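Local coordinates for protein malonyl CoA reductase (malonate semialdehyde-forming) (Sulfolobus tokodaii, PDB 2EP5) that probably reduces malonyl-CoA to malonate semialdehyde with NADPH, as a member of the aspartate-semialdehyde dehydrogenase family, at residues I124-E130 with K214-L219; T264-F268 with Q283-V287. All blocks are in the same frame, centred on the assembly; numbering follows the deposited sequence.

Contact 1 (I124-E130 with K214-L219)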
# COMPACT_ATOMS: atom_id res chain seq x y z
N ILE A 124 -11.68 32.94 5.05
CA ILE A 124 -12.86 33.03 4.22
C ILE A 124 -14.04 33.89 4.72
O ILE A 124 -14.56 34.72 3.98
CB ILE A 124 -13.39 31.62 3.89
CG1 ILE A 124 -12.23 30.74 3.40
CG2 ILE A 124 -14.46 31.68 2.81
CD1 ILE A 124 -11.47 31.31 2.22
N ASN A 125 -14.45 33.69 5.97
CA ASN A 125 -15.59 34.44 6.48
C ASN A 125 -15.53 34.83 7.96
O ASN A 125 -16.49 34.60 8.70
CB ASN A 125 -16.88 33.64 6.22
CG ASN A 125 -16.89 32.31 6.95
OD1 ASN A 125 -15.84 31.74 7.23
ND2 ASN A 125 -18.07 31.80 7.25
N TRP A 126 -14.43 35.43 8.38
CA TRP A 126 -14.31 35.85 9.77
C TRP A 126 -15.41 36.83 10.16
O TRP A 126 -15.87 36.84 11.30
CB TRP A 126 -12.93 36.47 10.03
CG TRP A 126 -12.58 37.61 9.13
CD1 TRP A 126 -11.97 37.54 7.91
CD2 TRP A 126 -12.81 39.00 9.39
NE1 TRP A 126 -11.79 38.80 7.40
CE2 TRP A 126 -12.30 39.72 8.29
CE3 TRP A 126 -13.40 39.71 10.45
CZ2 TRP A 126 -12.35 41.11 8.21
CZ3 TRP A 126 -13.45 41.09 10.38
CH2 TRP A 126 -12.93 41.78 9.26
N GLU A 127 -15.83 37.65 9.20
CA GLU A 127 -16.88 38.64 9.41
C GLU A 127 -18.18 38.01 9.89
O GLU A 127 -18.99 38.66 10.56
CB GLU A 127 -17.15 39.43 8.12
CG GLU A 127 -15.94 40.14 7.54
CD GLU A 127 -15.42 39.49 6.26
OE1 GLU A 127 -15.17 38.26 6.25
OE2 GLU A 127 -15.27 40.22 5.25
N HIS A 128 -18.40 36.75 9.53
CA HIS A 128 -19.62 36.07 9.94
C HIS A 128 -19.76 35.95 11.45
O HIS A 128 -20.86 35.68 11.94
CB HIS A 128 -19.71 34.70 9.27
CG HIS A 128 -19.95 34.76 7.79
ND1 HIS A 128 -20.24 33.64 7.04
CD2 HIS A 128 -19.95 35.81 6.93
CE1 HIS A 128 -20.41 34.00 5.78
NE2 HIS A 128 -20.25 35.31 5.69
N LEU A 129 -18.67 36.16 12.18
CA LEU A 129 -18.70 36.08 13.64
C LEU A 129 -19.67 37.10 14.25
O LEU A 129 -20.07 36.98 15.41
CB LEU A 129 -17.30 36.29 14.22
CG LEU A 129 -16.35 35.08 14.12
CD1 LEU A 129 -14.93 35.48 14.51
CD2 LEU A 129 -16.87 33.97 15.01
N GLU A 130 -20.04 38.10 13.47
CA GLU A 130 -20.96 39.11 13.94
C GLU A 130 -22.29 38.48 14.36
O GLU A 130 -23.06 39.08 15.10
CB GLU A 130 -21.21 40.16 12.86
CG GLU A 130 -19.97 40.92 12.43
CD GLU A 130 -20.27 42.36 12.10
OE1 GLU A 130 -20.73 43.09 13.01
OE2 GLU A 130 -20.06 42.78 10.93
N LYS A 214 -22.67 28.34 2.86
CA LYS A 214 -22.61 29.23 4.02
C LYS A 214 -21.23 29.87 4.17
O LYS A 214 -21.13 31.04 4.52
CB LYS A 214 -22.96 28.46 5.29
CG LYS A 214 -23.12 29.33 6.52
CD LYS A 214 -23.61 28.50 7.69
CE LYS A 214 -23.85 29.35 8.92
NZ LYS A 214 -24.44 28.54 10.01
N LEU A 215 -20.18 29.11 3.92
CA LEU A 215 -18.82 29.63 4.03
C LEU A 215 -18.58 30.80 3.08
O LEU A 215 -17.87 31.75 3.42
CB LEU A 215 -17.81 28.53 3.72
CG LEU A 215 -17.75 27.42 4.77
CD1 LEU A 215 -16.93 26.25 4.24
CD2 LEU A 215 -17.17 27.98 6.07
N ASN A 216 -19.20 30.73 1.90
CA ASN A 216 -19.04 31.78 0.90
C ASN A 216 -20.17 32.79 0.94
O ASN A 216 -20.25 33.66 0.07
CB ASN A 216 -18.96 31.16 -0.49
CG ASN A 216 -17.75 30.27 -0.66
OD1 ASN A 216 -16.62 30.76 -0.70
ND2 ASN A 216 -17.97 28.96 -0.73
N GLY A 217 -21.03 32.68 1.94
CA GLY A 217 -22.15 33.59 2.07
C GLY A 217 -21.74 34.98 2.48
O GLY A 217 -20.58 35.23 2.81
N LYS A 218 -22.71 35.89 2.47
CA LYS A 218 -22.45 37.28 2.82
C LYS A 218 -23.29 37.69 4.01
O LYS A 218 -24.46 37.33 4.11
CB LYS A 218 -22.79 38.18 1.63
CG LYS A 218 -22.42 39.64 1.79
CD LYS A 218 -23.04 40.47 0.66
CE LYS A 218 -22.48 41.88 0.60
NZ LYS A 218 -21.05 41.89 0.16
N LEU A 219 -22.68 38.45 4.92
CA LEU A 219 -23.37 38.93 6.11
C LEU A 219 -24.12 40.21 5.79
O LEU A 219 -23.53 41.17 5.31
CB LEU A 219 -22.36 39.23 7.21
CG LEU A 219 -22.93 39.91 8.46
CD1 LEU A 219 -23.71 38.89 9.29
CD2 LEU A 219 -21.80 40.51 9.26
O HOH W 1 -19.65 38.43 4.65
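His128 NE2 gives its N-H to the backbone oxygen of Gly217, 2.9 Å from O, and reaches weakly to a water as well. The bond to Gly217 O is bent, 130° at the hydrogen. The acceptor lies in the ring plane, yet NE2 stands above the plane of the carbonyl rather than on a lone pair. The same water accepts the N-H of Leu219 (water O to Leu219 N, 3.0 Å), so it bridges the imidazole, by that weak link, to the backbone of strand 218-219. At the same edge of the ring, CE1 faces Lys214 O at 3.3 Å; histidine suits this place because its rim can offer both an N-H and a polarised C-H to carbonyls. Asn125 CB lies over the centre of one ring face, 3.4 Å above it.

Lys214 O also takes the N-H of Gly217 as helix 204-215 ends, and the lack of a side chain on Gly217 keeps that turn uncrowded. The other partner, 124-130, runs from helix 122-125 into a 3-10 turn within the beta-alpha-beta connection between strands 103-106 and 144-147 of the Rossmann sheet. Strand 218-219 pairs with 224-225, whose Ile224 also touches His128.

Asn125 lays CB 3.5 Å from Leu215 O, while its amide is held by Leu119 O and Asn121 N. Ile124 CG2, anti to its own backbone N, packs at 3.5 Å on that same Leu215 O. At the far end Leu219 CD2 crosses the bent chain of Glu130 at about a right angle, lying along CB and CG and coming 3.3 Å from Glu130 OE2; Glu127 O also touches this methyl.

Contact 2 (T264-F268 with Q283-V287); sequences TLKNF and QPIIV
Ile285 pushes its CD1 methyl against the Phe268 ring, 3.6 Å from CD2, with Phe268 CB and the ring carbon CG close behind, so the methyl fills the angle where the ring leaves the chain. Phe268 swings its CG away from its own backbone N (chi1 -177°), which lays the ring towards the 283-287 side; the two side chains meet obliquely. Pro284 comes in at about a right angle to Phe268, its CG 3.9 Å from CD2 of the ring. The same CG is 3.2 Å from Phe268 O. The compact, rigid pyrrolidine thus makes a blunt knob that fits between carbonyl and phenyl.

Helix 258-266 ends here against strand 285-287, one of the two outermost strands, within this chain, of the mixed sheet of the dimerisation domain. Ile285 and Val287 point to the helix side, and Ile286, between them, points away. Neighbouring strand 308-316 extends the greasy floor, since Ile313 touches both Leu265 and Val287.

Further along, Val287 drops CG2 into the shallow hollow beside Leu265 CB (3.9 Å) and the N and CB of Lys266. Beta-branched residues suit this strand because their methyls start close to the backbone and make short, broad bumps. Ile285 offers CG2 to the same Leu265 CB at 4.0 Å, so that one methylene rests on two methyls, in the notch between them. Gln283 runs an extended chain, CG anti to its N (chi1 -162°), past the end of the helix, bringing its amide carbon CD to 3.2 Å from Lys266 O. Its NE2 is equally near that oxygen, but at an angle too poor for a hydrogen bond; NE2 turns instead to Ile285 O of its own segment, at a distance so short that its exact geometry is doubtful.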
# COMPACT_ATOMS: atom_id res chain seq x y z
N THR A 264 -4.45 36.18 -8.24
CA THR A 264 -5.40 36.40 -7.16
C THR A 264 -5.27 35.36 -6.05
O THR A 264 -5.32 35.70 -4.86
CB THR A 264 -6.87 36.41 -7.69
OG1 THR A 264 -7.02 37.44 -8.68
CG2 THR A 264 -7.85 36.67 -6.55
N LEU A 265 -5.10 34.10 -6.43
CA LEU A 265 -4.97 33.02 -5.46
C LEU A 265 -3.65 33.07 -4.68
O LEU A 265 -3.65 32.85 -3.47
CB LEU A 265 -5.07 31.66 -6.16
CG LEU A 265 -6.34 31.34 -6.96
CD1 LEU A 265 -6.14 30.03 -7.69
CD2 LEU A 265 -7.54 31.25 -6.03
N LYS A 266 -2.55 33.36 -5.37
CA LYS A 266 -1.25 33.42 -4.71
C LYS A 266 -1.11 34.64 -3.81
O LYS A 266 -0.34 34.63 -2.85
CB LYS A 266 -0.12 33.41 -5.75
CG LYS A 266 -0.04 34.67 -6.60
CD LYS A 266 1.03 34.56 -7.68
CE LYS A 266 2.45 34.60 -7.12
NZ LYS A 266 2.80 33.40 -6.30
N ASN A 267 -1.87 35.68 -4.11
CA ASN A 267 -1.83 36.91 -3.33
C ASN A 267 -2.96 36.98 -2.31
O ASN A 267 -3.11 37.99 -1.63
CB ASN A 267 -1.93 38.13 -4.25
CG ASN A 267 -0.64 38.41 -4.99
OD1 ASN A 267 -0.63 39.20 -5.93
ND2 ASN A 267 0.45 37.77 -4.56
N PHE A 268 -3.76 35.92 -2.21
CA PHE A 268 -4.86 35.94 -1.26
C PHE A 268 -4.42 35.97 0.20
O PHE A 268 -3.78 35.03 0.68
CB PHE A 268 -5.79 34.74 -1.45
CG PHE A 268 -6.99 34.75 -0.54
CD1 PHE A 268 -7.94 35.77 -0.63
CD2 PHE A 268 -7.17 33.75 0.41
CE1 PHE A 268 -9.06 35.79 0.21
CE2 PHE A 268 -8.28 33.75 1.26
CZ PHE A 268 -9.22 34.78 1.16
N GLN A 283 0.88 32.50 3.59
CA GLN A 283 0.17 32.45 2.31
C GLN A 283 -0.80 31.27 2.37
O GLN A 283 -0.41 30.13 2.09
CB GLN A 283 1.15 32.27 1.14
CG GLN A 283 0.55 32.66 -0.20
CD GLN A 283 1.47 32.41 -1.39
OE1 GLN A 283 2.65 32.81 -1.38
NE2 GLN A 283 0.95 31.76 -2.42
N PRO A 284 -2.07 31.52 2.73
CA PRO A 284 -3.08 30.46 2.84
C PRO A 284 -3.29 29.63 1.59
O PRO A 284 -3.76 28.50 1.66
CB PRO A 284 -4.33 31.23 3.26
CG PRO A 284 -4.13 32.56 2.61
CD PRO A 284 -2.68 32.85 2.89
N ILE A 285 -2.93 30.19 0.44
CA ILE A 285 -3.07 29.48 -0.82
C ILE A 285 -1.75 29.52 -1.58
O ILE A 285 -1.20 30.59 -1.83
CB ILE A 285 -4.16 30.10 -1.71
CG1 ILE A 285 -5.51 30.10 -0.96
CG2 ILE A 285 -4.27 29.32 -3.01
CD1 ILE A 285 -6.62 30.89 -1.67
N ILE A 286 -1.24 28.35 -1.93
CA ILE A 286 -0.00 28.24 -2.69
C ILE A 286 -0.33 27.75 -4.09
O ILE A 286 -1.09 26.79 -4.26
CB ILE A 286 0.97 27.22 -2.05
CG1 ILE A 286 1.41 27.71 -0.67
CG2 ILE A 286 2.17 27.01 -2.96
CD1 ILE A 286 2.20 26.66 0.11
N VAL A 287 0.22 28.42 -5.10
CA VAL A 287 -0.01 28.01 -6.49
C VAL A 287 1.25 27.36 -7.05
O VAL A 287 2.35 27.90 -6.95
CB VAL A 287 -0.42 29.21 -7.37
CG1 VAL A 287 -0.57 28.77 -8.81
CG2 VAL A 287 -1.74 29.80 -6.88

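The two contacts follow one another along the chain, contact 1 closing before contact 2 opens, and their centres lie 19 Å apart. Contact 1 joins the NAD-binding part, at helix 122-125 and the turn after it, to the end of helix 204-215 in the dimerisation part. Contact 2 stays within the dimerisation part, where helix 258-266 meets the sheet at strand 285-287. Helix 122-125 connects them: Ile124 CD1 packs on Phe268 CE2 at 4.1 Å, while Glu123 touches both Phe268 and Pro284. The nucleotide-binding part therefore rests on the dimerisation part at both places. Contact 2 is remote from the predicted active-site residues, whereas the Leu215 side chain in contact 1 comes within about 10 Å of that of Cys151.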